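Local atomic coordinates of major capsid protein (Paramecium bursaria Chlorella virus 1, PDB entry 5TIP), a protein that self-assembles as trimers into the large icosahedral, pseudo T=169 capsid of the virus and carries N-linked glycans. Residues A[125-128]-A[129-133]; A[208-211]-A[212-216]; A[330-333]-A[334-338]. All coordinates share one frame; numbering follows the deposited sequence.

Contact 1 of 3, residues A[125-128]-A[129-133]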
ATOM      1  N   ARG A 125       4.459  -6.004  -5.009  1.00 21.73           N
ATOM      2  CA  ARG A 125       5.629  -6.859  -4.882  1.00 17.97           C
ATOM      3  C   ARG A 125       5.252  -8.318  -5.127  1.00 19.46           C
ATOM      4  O   ARG A 125       5.971  -9.037  -5.820  1.00 24.62           O
ATOM      5  CB  ARG A 125       6.260  -6.702  -3.497  1.00 17.66           C
ATOM      6  CG  ARG A 125       7.577  -7.440  -3.328  1.00 19.35           C
ATOM      7  CD  ARG A 125       8.598  -6.588  -2.593  1.00 21.95           C
ATOM      8  NE  ARG A 125       8.346  -6.549  -1.155  1.00 21.64           N
ATOM      9  CZ  ARG A 125       9.142  -5.955  -0.273  1.00 22.58           C
ATOM     10  NH1 ARG A 125      10.247  -5.346  -0.679  1.00 21.65           N
ATOM     11  NH2 ARG A 125       8.834  -5.970   1.016  1.00 24.46           N
ATOM     12  N   TYR A 126       4.127  -8.761  -4.563  1.00 20.17           N
ATOM     13  CA  TYR A 126       3.702 -10.142  -4.758  1.00 22.23           C
ATOM     14  C   TYR A 126       3.309 -10.404  -6.207  1.00 20.92           C
ATOM     15  O   TYR A 126       3.579 -11.488  -6.742  1.00 21.72           O
ATOM     16  CB  TYR A 126       2.538 -10.479  -3.825  1.00 22.04           C
ATOM     17  CG  TYR A 126       1.991 -11.882  -4.029  1.00 25.73           C
ATOM     18  CD1 TYR A 126       2.773 -12.990  -3.777  1.00 29.17           C
ATOM     19  CD2 TYR A 126       0.686 -12.096  -4.445  1.00 26.57           C
ATOM     20  CE1 TYR A 126       2.295 -14.275  -3.958  1.00 29.88           C
ATOM     21  CE2 TYR A 126       0.193 -13.385  -4.622  1.00 28.53           C
ATOM     22  CZ  TYR A 126       1.005 -14.465  -4.377  1.00 31.06           C
ATOM     23  OH  TYR A 126       0.531 -15.746  -4.550  1.00 35.29           O
ATOM     24  N   ASN A 127       2.656  -9.428  -6.855  1.00 21.45           N
ATOM     25  CA  ASN A 127       2.353  -9.580  -8.278  1.00 18.56           C
ATOM     26  C   ASN A 127       3.621  -9.698  -9.112  1.00 19.96           C
ATOM     27  O   ASN A 127       3.637 -10.408 -10.123  1.00 23.61           O
ATOM     28  CB  ASN A 127       1.509  -8.399  -8.767  1.00 20.88           C
ATOM     29  CG  ASN A 127       0.961  -8.609 -10.174  1.00 22.09           C
ATOM     30  OD1 ASN A 127       0.577  -9.717 -10.536  1.00 23.61           O
ATOM     31  ND2 ASN A 127       0.931  -7.539 -10.973  1.00 20.26           N
ATOM     32  N   TYR A 128       4.686  -9.006  -8.702  1.00 19.31           N
ATOM     33  CA  TYR A 128       5.955  -9.128  -9.409  1.00 18.80           C
ATOM     34  C   TYR A 128       6.533 -10.531  -9.281  1.00 18.73           C
ATOM     35  O   TYR A 128       7.163 -11.024 -10.223  1.00 22.41           O
ATOM     36  CB  TYR A 128       6.952  -8.086  -8.891  1.00 19.04           C
ATOM     37  CG  TYR A 128       8.342  -8.212  -9.480  1.00 18.22           C
ATOM     38  CD1 TYR A 128       8.635  -7.692 -10.733  1.00 19.55           C
ATOM     39  CD2 TYR A 128       9.364  -8.837  -8.775  1.00 18.69           C
ATOM     40  CE1 TYR A 128       9.904  -7.800 -11.274  1.00 19.50           C
ATOM     41  CE2 TYR A 128      10.636  -8.948  -9.309  1.00 20.81           C
ATOM     42  CZ  TYR A 128      10.899  -8.428 -10.558  1.00 19.99           C
ATOM     43  OH  TYR A 128      12.164  -8.538 -11.088  1.00 21.52           O
ATOM     44  N   ARG A 129       6.329 -11.194  -8.137  1.00 18.19           N
ATOM     45  CA  ARG A 129       6.814 -12.565  -8.010  1.00 20.87           C
ATOM     46  C   ARG A 129       5.946 -13.542  -8.792  1.00 23.47           C
ATOM     47  O   ARG A 129       6.448 -14.565  -9.272  1.00 29.56           O
ATOM     48  CB  ARG A 129       6.894 -12.990  -6.543  1.00 21.78           C
ATOM     49  CG  ARG A 129       7.613 -14.318  -6.376  1.00 20.85           C
ATOM     50  CD  ARG A 129       7.957 -14.653  -4.942  1.00 23.60           C
ATOM     51  NE  ARG A 129       8.738 -15.887  -4.892  1.00 23.83           N
ATOM     52  CZ  ARG A 129       9.186 -16.452  -3.778  1.00 23.61           C
ATOM     53  NH1 ARG A 129       8.936 -15.900  -2.601  1.00 25.61           N
ATOM     54  NH2 ARG A 129       9.887 -17.577  -3.843  1.00 24.03           N
ATOM     55  N   ARG A 130       4.647 -13.260  -8.923  1.00 24.98           N
ATOM     56  CA  ARG A 130       3.821 -14.047  -9.832  1.00 24.00           C
ATOM     57  C   ARG A 130       4.357 -13.968 -11.255  1.00 25.55           C
ATOM     58  O   ARG A 130       4.302 -14.949 -12.004  1.00 28.43           O
ATOM     59  CB  ARG A 130       2.371 -13.567  -9.797  1.00 21.25           C
ATOM     60  CG  ARG A 130       1.641 -13.766  -8.487  1.00 19.36           C
ATOM     61  CD  ARG A 130       0.243 -13.178  -8.596  1.00 18.08           C
ATOM     62  NE  ARG A 130      -0.577 -13.904  -9.561  1.00 18.19           N
ATOM     63  CZ  ARG A 130      -1.612 -13.376 -10.206  1.00 21.21           C
ATOM     64  NH1 ARG A 130      -1.946 -12.110 -10.003  1.00 21.72           N
ATOM     65  NH2 ARG A 130      -2.307 -14.108 -11.068  1.00 23.88           N
ATOM     66  N   MET A 131       4.878 -12.803 -11.643  1.00 21.33           N
ATOM     67  CA  MET A 131       5.360 -12.598 -13.000  1.00 20.05           C
ATOM     68  C   MET A 131       6.737 -13.197 -13.240  1.00 22.34           C
ATOM     69  O   MET A 131       7.138 -13.340 -14.400  1.00 28.34           O
ATOM     70  CB  MET A 131       5.399 -11.103 -13.323  1.00 20.67           C
ATOM     71  CG  MET A 131       4.041 -10.425 -13.326  1.00 23.89           C
ATOM     72  SD  MET A 131       4.180  -8.628 -13.269  1.00 29.60           S
ATOM     73  CE  MET A 131       5.147  -8.316 -14.743  1.00 30.97           C
ATOM     74  N   THR A 132       7.476 -13.544 -12.184  1.00 18.48           N
ATOM     75  CA  THR A 132       8.855 -13.991 -12.340  1.00 18.73           C
ATOM     76  C   THR A 132       9.163 -15.295 -11.613  1.00 23.61           C
ATOM     77  O   THR A 132      10.332 -15.688 -11.554  1.00 23.81           O
ATOM     78  CB  THR A 132       9.830 -12.906 -11.860  1.00 22.92           C
ATOM     79  OG1 THR A 132       9.544 -12.576 -10.495  1.00 27.29           O
ATOM     80  CG2 THR A 132       9.711 -11.653 -12.715  1.00 21.19           C
ATOM     81  N   ASP A 133       8.161 -15.981 -11.065  1.00 25.03           N
ATOM     82  CA  ASP A 133       8.436 -17.175 -10.276  1.00 23.83           C
ATOM     83  C   ASP A 133       7.172 -18.018 -10.176  1.00 22.07           C
ATOM     84  O   ASP A 133       6.066 -17.552 -10.459  1.00 21.57           O
ATOM     85  CB  ASP A 133       8.948 -16.804  -8.878  1.00 25.93           C
ATOM     86  CG  ASP A 133       9.662 -17.951  -8.193  1.00 29.43           C
ATOM     87  OD1 ASP A 133       9.657 -19.073  -8.740  1.00 29.68           O
ATOM     88  OD2 ASP A 133      10.230 -17.731  -7.102  1.00 31.37           O
TER

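Contact 2 of 3, residues A[208-211]-A[212-216]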
ATOM      1  N   ILE A 208       3.599   4.872 -27.969  1.00 24.31           N
ATOM      2  CA  ILE A 208       2.648   5.968 -27.831  1.00 23.75           C
ATOM      3  C   ILE A 208       2.455   6.602 -29.201  1.00 23.87           C
ATOM      4  O   ILE A 208       3.428   7.011 -29.845  1.00 25.66           O
ATOM      5  CB  ILE A 208       3.122   7.013 -26.806  1.00 25.27           C
ATOM      6  CG1 ILE A 208       3.446   6.350 -25.465  1.00 22.31           C
ATOM      7  CG2 ILE A 208       2.072   8.098 -26.634  1.00 27.14           C
ATOM      8  CD1 ILE A 208       2.243   5.754 -24.773  1.00 19.44           C
ATOM      9  N   PHE A 209       1.203   6.676 -29.647  1.00 25.48           N
ATOM     10  CA  PHE A 209       0.849   7.332 -30.899  1.00 26.41           C
ATOM     11  C   PHE A 209       0.263   8.701 -30.582  1.00 25.37           C
ATOM     12  O   PHE A 209      -0.743   8.799 -29.872  1.00 25.63           O
ATOM     13  CB  PHE A 209      -0.136   6.479 -31.699  1.00 26.07           C
ATOM     14  CG  PHE A 209       0.411   5.135 -32.091  1.00 28.36           C
ATOM     15  CD1 PHE A 209       0.358   4.065 -31.215  1.00 28.32           C
ATOM     16  CD2 PHE A 209       0.985   4.945 -33.337  1.00 28.16           C
ATOM     17  CE1 PHE A 209       0.866   2.832 -31.571  1.00 27.14           C
ATOM     18  CE2 PHE A 209       1.494   3.711 -33.700  1.00 27.90           C
ATOM     19  CZ  PHE A 209       1.433   2.655 -32.816  1.00 26.37           C
ATOM     20  N   LEU A 210       0.888   9.748 -31.108  1.00 26.07           N
ATOM     21  CA  LEU A 210       0.543  11.123 -30.784  1.00 32.05           C
ATOM     22  C   LEU A 210      -0.281  11.770 -31.892  1.00 39.68           C
ATOM     23  O   LEU A 210      -0.265  11.343 -33.048  1.00 36.29           O
ATOM     24  CB  LEU A 210       1.808  11.947 -30.530  1.00 30.21           C
ATOM     25  CG  LEU A 210       2.670  11.495 -29.350  1.00 27.41           C
ATOM     26  CD1 LEU A 210       3.972  12.281 -29.298  1.00 27.11           C
ATOM     27  CD2 LEU A 210       1.905  11.631 -28.044  1.00 26.72           C
ATOM     28  N   ASP A 211      -1.011  12.817 -31.511  1.00 54.94           N
ATOM     29  CA  ASP A 211      -1.805  13.601 -32.442  1.00 64.58           C
ATOM     30  C   ASP A 211      -0.901  14.511 -33.275  1.00 65.06           C
ATOM     31  O   ASP A 211       0.294  14.655 -33.008  1.00 65.90           O
ATOM     32  CB  ASP A 211      -2.856  14.416 -31.689  1.00 72.25           C
ATOM     33  CG  ASP A 211      -4.131  14.608 -32.490  1.00 83.14           C
ATOM     34  OD1 ASP A 211      -4.045  14.694 -33.733  1.00 87.98           O
ATOM     35  OD2 ASP A 211      -5.219  14.666 -31.877  1.00 87.72           O
ATOM     36  N   THR A 212      -1.496  15.134 -34.297  1.00 64.58           N
ATOM     37  CA  THR A 212      -0.715  15.829 -35.318  1.00 64.60           C
ATOM     38  C   THR A 212       0.138  16.946 -34.725  1.00 60.74           C
ATOM     39  O   THR A 212       1.329  17.062 -35.037  1.00 60.56           O
ATOM     40  CB  THR A 212      -1.648  16.387 -36.393  1.00 68.82           C
ATOM     41  OG1 THR A 212      -2.461  15.331 -36.916  1.00 71.92           O
ATOM     42  CG2 THR A 212      -0.845  17.011 -37.525  1.00 69.85           C
ATOM     43  N   GLN A 213      -0.453  17.782 -33.869  1.00 58.18           N
ATOM     44  CA  GLN A 213       0.269  18.942 -33.352  1.00 57.23           C
ATOM     45  C   GLN A 213       1.435  18.522 -32.466  1.00 51.36           C
ATOM     46  O   GLN A 213       2.573  18.963 -32.668  1.00 49.25           O
ATOM     47  CB  GLN A 213      -0.677  19.870 -32.592  1.00 62.11           C
ATOM     48  CG  GLN A 213      -1.593  20.695 -33.478  1.00 68.27           C
ATOM     49  CD  GLN A 213      -2.304  21.783 -32.699  1.00 73.07           C
ATOM     50  OE1 GLN A 213      -2.273  21.798 -31.470  1.00 73.74           O
ATOM     51  NE2 GLN A 213      -2.939  22.709 -33.411  1.00 74.66           N
ATOM     52  N   GLU A 214       1.171  17.665 -31.478  1.00 48.57           N
ATOM     53  CA  GLU A 214       2.237  17.229 -30.584  1.00 44.27           C
ATOM     54  C   GLU A 214       3.267  16.392 -31.330  1.00 40.93           C
ATOM     55  O   GLU A 214       4.427  16.323 -30.912  1.00 41.69           O
ATOM     56  CB  GLU A 214       1.642  16.444 -29.416  1.00 46.42           C
ATOM     57  CG  GLU A 214       2.543  16.336 -28.204  1.00 51.79           C
ATOM     58  CD  GLU A 214       1.913  15.526 -27.090  1.00 58.11           C
ATOM     59  OE1 GLU A 214       0.970  14.754 -27.373  1.00 59.67           O
ATOM     60  OE2 GLU A 214       2.355  15.666 -25.931  1.00 59.30           O
ATOM     61  N   ARG A 215       2.864  15.754 -32.434  1.00 38.75           N
ATOM     62  CA  ARG A 215       3.817  15.022 -33.260  1.00 40.07           C
ATOM     63  C   ARG A 215       4.808  15.971 -33.924  1.00 42.31           C
ATOM     64  O   ARG A 215       5.997  15.652 -34.048  1.00 40.48           O
ATOM     65  CB  ARG A 215       3.071  14.204 -34.314  1.00 41.54           C
ATOM     66  CG  ARG A 215       3.720  12.881 -34.646  1.00 41.97           C
ATOM     67  CD  ARG A 215       2.939  12.117 -35.695  1.00 44.63           C
ATOM     68  NE  ARG A 215       3.633  10.896 -36.094  1.00 48.43           N
ATOM     69  CZ  ARG A 215       4.552  10.842 -37.053  1.00 52.22           C
ATOM     70  NH1 ARG A 215       4.887  11.941 -37.715  1.00 54.52           N
ATOM     71  NH2 ARG A 215       5.136   9.690 -37.355  1.00 52.14           N
ATOM     72  N   THR A 216       4.335  17.145 -34.354  1.00 44.45           N
ATOM     73  CA  THR A 216       5.217  18.131 -34.967  1.00 42.26           C
ATOM     74  C   THR A 216       6.167  18.733 -33.941  1.00 40.09           C
ATOM     75  O   THR A 216       7.328  19.015 -34.256  1.00 41.57           O
ATOM     76  CB  THR A 216       4.386  19.227 -35.643  1.00 43.29           C
ATOM     77  OG1 THR A 216       3.631  18.661 -36.722  1.00 46.35           O
ATOM     78  CG2 THR A 216       5.276  20.337 -36.188  1.00 42.17           C
TER
HETATM   79  O   HOH W   1      -1.039  14.597 -28.953  1.00 34.24           O

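Contact 3 of 3, residues A[330-333]-A[334-338]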
ATOM      1  N   GLY A 330      24.070  -2.044  11.270  1.00 27.67           N
ATOM      2  CA  GLY A 330      23.549  -2.529  10.005  1.00 23.34           C
ATOM      3  C   GLY A 330      22.035  -2.527   9.947  1.00 24.17           C
ATOM      4  O   GLY A 330      21.452  -2.319   8.880  1.00 28.10           O
ATOM      5  N   SER A 331      21.379  -2.750  11.088  1.00 24.66           N
ATOM      6  CA  SER A 331      19.923  -2.724  11.133  1.00 22.79           C
ATOM      7  C   SER A 331      19.362  -1.329  10.886  1.00 27.27           C
ATOM      8  O   SER A 331      18.199  -1.204  10.491  1.00 27.97           O
ATOM      9  CB  SER A 331      19.431  -3.259  12.477  1.00 20.49           C
ATOM     10  OG  SER A 331      20.079  -2.601  13.551  1.00 20.65           O
ATOM     11  N   TYR A 332      20.159  -0.283  11.114  1.00 27.40           N
ATOM     12  CA  TYR A 332      19.707   1.071  10.815  1.00 25.86           C
ATOM     13  C   TYR A 332      19.513   1.264   9.317  1.00 25.28           C
ATOM     14  O   TYR A 332      18.509   1.840   8.883  1.00 25.33           O
ATOM     15  CB  TYR A 332      20.704   2.092  11.363  1.00 24.07           C
ATOM     16  CG  TYR A 332      20.539   3.483  10.790  1.00 24.49           C
ATOM     17  CD1 TYR A 332      19.579   4.353  11.289  1.00 25.09           C
ATOM     18  CD2 TYR A 332      21.348   3.930   9.751  1.00 24.56           C
ATOM     19  CE1 TYR A 332      19.426   5.625  10.768  1.00 23.62           C
ATOM     20  CE2 TYR A 332      21.201   5.199   9.225  1.00 23.05           C
ATOM     21  CZ  TYR A 332      20.239   6.040   9.737  1.00 22.71           C
ATOM     22  OH  TYR A 332      20.092   7.303   9.216  1.00 24.87           O
ATOM     23  N   PHE A 333      20.468   0.794   8.512  1.00 23.05           N
ATOM     24  CA  PHE A 333      20.369   0.946   7.067  1.00 21.17           C
ATOM     25  C   PHE A 333      19.350  -0.005   6.455  1.00 23.69           C
ATOM     26  O   PHE A 333      18.935   0.202   5.310  1.00 25.40           O
ATOM     27  CB  PHE A 333      21.737   0.716   6.424  1.00 21.13           C
ATOM     28  CG  PHE A 333      22.826   1.586   6.983  1.00 23.00           C
ATOM     29  CD1 PHE A 333      23.022   2.870   6.504  1.00 25.06           C
ATOM     30  CD2 PHE A 333      23.660   1.114   7.981  1.00 22.21           C
ATOM     31  CE1 PHE A 333      24.027   3.669   7.019  1.00 25.42           C
ATOM     32  CE2 PHE A 333      24.667   1.907   8.497  1.00 22.78           C
ATOM     33  CZ  PHE A 333      24.850   3.185   8.015  1.00 21.96           C
ATOM     34  N   ASN A 334      18.943  -1.042   7.187  1.00 23.34           N
ATOM     35  CA  ASN A 334      17.971  -2.005   6.688  1.00 20.97           C
ATOM     36  C   ASN A 334      16.545  -1.677   7.109  1.00 23.18           C
ATOM     37  O   ASN A 334      15.603  -1.964   6.361  1.00 26.88           O
ATOM     38  CB  ASN A 334      18.339  -3.411   7.170  1.00 20.98           C
ATOM     39  CG  ASN A 334      17.336  -4.463   6.736  1.00 24.03           C
ATOM     40  OD1 ASN A 334      16.542  -4.950   7.541  1.00 24.58           O
ATOM     41  ND2 ASN A 334      17.374  -4.825   5.460  1.00 25.91           N
ATOM     42  N   LYS A 335      16.366  -1.082   8.286  1.00 23.72           N
ATOM     43  CA  LYS A 335      15.048  -0.771   8.822  1.00 22.42           C
ATOM     44  C   LYS A 335      14.724   0.714   8.801  1.00 24.76           C
ATOM     45  O   LYS A 335      13.655   1.107   8.320  1.00 27.69           O
ATOM     46  CB  LYS A 335      14.949  -1.294  10.261  1.00 22.07           C
ATOM     47  CG  LYS A 335      15.025  -2.801  10.380  1.00 19.72           C
ATOM     48  CD  LYS A 335      14.921  -3.225  11.830  1.00 20.73           C
ATOM     49  CE  LYS A 335      14.954  -4.732  11.963  1.00 25.57           C
ATOM     50  NZ  LYS A 335      15.497  -5.135  13.288  1.00 30.68           N
ATOM     51  N   VAL A 336      15.625   1.557   9.308  1.00 24.88           N
ATOM     52  CA  VAL A 336      15.290   2.954   9.564  1.00 22.23           C
ATOM     53  C   VAL A 336      15.392   3.784   8.294  1.00 22.44           C
ATOM     54  O   VAL A 336      14.497   4.579   7.984  1.00 26.56           O
ATOM     55  CB  VAL A 336      16.187   3.518  10.676  1.00 24.61           C
ATOM     56  CG1 VAL A 336      15.824   4.966  10.967  1.00 26.31           C
ATOM     57  CG2 VAL A 336      16.054   2.673  11.912  1.00 24.14           C
ATOM     58  N   GLN A 337      16.493   3.637   7.557  1.00 25.24           N
ATOM     59  CA  GLN A 337      16.618   4.350   6.288  1.00 24.52           C
ATOM     60  C   GLN A 337      15.472   4.033   5.338  1.00 23.96           C
ATOM     61  O   GLN A 337      14.937   4.970   4.721  1.00 26.24           O
ATOM     62  CB  GLN A 337      17.980   4.047   5.654  1.00 22.13           C
ATOM     63  CG  GLN A 337      19.119   4.876   6.212  1.00 22.54           C
ATOM     64  CD  GLN A 337      19.132   6.283   5.659  1.00 24.82           C
ATOM     65  OE1 GLN A 337      18.742   6.517   4.514  1.00 26.77           O
ATOM     66  NE2 GLN A 337      19.586   7.232   6.468  1.00 28.08           N
ATOM     67  N   PRO A 338      15.047   2.775   5.162  1.00 25.23           N
ATOM     68  CA  PRO A 338      13.839   2.547   4.352  1.00 24.76           C
ATOM     69  C   PRO A 338      12.571   3.080   4.999  1.00 24.49           C
ATOM     70  O   PRO A 338      11.686   3.574   4.289  1.00 22.69           O
ATOM     71  CB  PRO A 338      13.807   1.020   4.199  1.00 25.14           C
ATOM     72  CG  PRO A 338      15.214   0.589   4.408  1.00 22.44           C
ATOM     73  CD  PRO A 338      15.730   1.506   5.467  1.00 23.99           C
TER

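Contact 1 of 3, residues A[125-128]-A[129-133]
Thr-132 lies over one face of the Tyr-128 ring, one turn further along helix 122-132. Its methyl CG2 stands 4.3 Å from the ring centroid and only 20° off the normal, a CH-pi contact, while OG1 lies above the rim of the same face. That hydroxyl is engaged elsewhere: OG1 donates to the carbonyl O of Tyr-128 over 2.9 Å, tilted out of the carbonyl plane. With OG1 lodged between backbone N and carbonyl carbon (chi1 57°), the one beta-branched residue can bond back to the previous turn and still lay its methyl on the ring. Tyr-128 OH is hydrogen-bonded to Glu-89. A second aromatic-aliphatic pair has the same spacing: CG of Arg-130 lies 4.1 Å above one face of the Tyr-126 ring, toward its rim, and CD comes 4.0 Å from CE2 of Tyr-126.

This is the i to i+4 pattern of an alpha-helix, carried by backbone bonds such as Arg-130 N to Tyr-126 O, 3.0 Å. The helix belongs to the N-terminal of the two capsid-protein family regions, and one flank faces a neighbouring subunit of the trimer. There the guanidinium of Arg-130 bonds to Thr-346 O and Asn-334 OD1 of the second subunit, and ND2 of Asn-127 to Lys-335 O of that subunit. A long, bent arginine suits this place because its methylenes can rest on the tyrosine while its charged end crosses the interface.

Arg-129 instead runs extended and forms a side-on salt bridge with Asp-133: NE and NH2 both hydrogen-bond to OD2, from the same face of the carboxylate and out of its plane. Arg-129 NE lies 3.2 Å from Asp-133 OD2, which sits at the guanidinium edge, in its plane; NH2 also reaches Gly-300 O.

Contact 2 of 3, residues A[208-211]-A[212-216]
Glu-214 swings its CG anti to its own backbone N (chi1 -160°) and then runs out straight, whereas Leu-210 keeps CG beside its backbone N (chi1 -62°); the two side chains meet obliquely, with OE1 of Glu-214 3.3 Å from the methyl CD2 of Leu-210. The meeting spans a strand-to-helix junction: strand 200-210 ends here and helix 212-220 sets off at 105° to it, as measured on the short segments, joining the two halves of the double jelly-roll characteristic of this capsid-protein family.

Asp-211 occupies the N-cap position. Its OD1 takes the N-H of the next residue, Thr-212, at 2.6 Å, through the lone pair directed away from the other carboxylate oxygen; this is a local bond and not a classical cap further into the helix. Aspartate suits such a site because its carboxylate lies beside the first amide of the helix, where the helix dipole would be expected to favour negative charge. Arg-215 N closes the first turn by bonding to Asp-211 O at 2.9 Å.

A water bridges the strand end and the helix, accepting from Asp-211 N at 3.1 Å and donating to Glu-214 OE1 at 2.6 Å. The same OE1 is also bonded to Thr-34, while OE2 reaches Thr-24 of the third subunit, so this buried carboxylate has partners for both oxygens and connects two chains. Leucine next to it supplies an apolar flank, packing also on Leu-65 and on Phe-26 of the third subunit. Arginine suits the outer side of the turn: its extended chain carries NE to a salt bridge with Asp-64.

Thr-216, one turn into the helix, grips Thr-212 O twice, its N (3.1 Å) and OG1 (3.3 Å) arriving from opposite faces of the carbonyl plane.

Contact 3 of 3, residues A[330-333]-A[334-338]
The carbonyl O of Tyr-332 is gripped by two backbone amides. Gln-337 N reaches Tyr-332 O at 3.0 Å, coming in nearly along the carbonyl direction, and Val-336 N reaches it at 2.9 Å from well out of the carbonyl plane. The bond to Gln-337 spans five residues, the mark of a wider pi-type turn. The side chain of Tyr-332 also bonds to Gln-337: NE2 donates to OH over 2.8 Å at an N-H...O angle of 154°, the hydroxyl lying close to the amide plane. Bending at chi2 (-78°) folds the glutamine back to put NE2 there, with amide and ring planes 71° apart. A glutamine suits the spot because the other end of its amide, OE1, accepts from Ser-354 N on strand 350-354.

The pi-type turn falls within helix 330-341, which follows strand 322-329 in the C-terminal capsid-protein region. Pro-338 belongs where the helix kinks: having no N-H, it makes no bond to the turn before, and its CD rests 3.5 Å from Phe-333 O. The side chains of Val-336 and Tyr-332 cross at about a right angle, CB of Val-336 lying 3.5 Å from CD1 of Tyr-332. Both side chains also pack on Tyr-147 of the third subunit, and Ser-331 OG is hydrogen-bonded to that tyrosine's hydroxyl.

Along the chain the contacts come in series, contact 1 on helix 122-132, contact 2 where strand 200-210 passes into helix 212-220, and contact 3 on helix 330-341. Contact 1 lies in the N-terminal half of the double jelly-roll and contact 3 in the C-terminal half, their centres about 25 Å apart; contact 2 joins the two halves, its centre about 35 Å from that of contact 1 and about 46 Å from that of contact 3, on the opposite side of the chain's centre from the latter. None touches another within one chain. Across the trimer, however, contact 1 of one subunit bonds to contact 3 of its neighbour, and contact 2 reaches another subunit too, so all three take part in trimer interfaces.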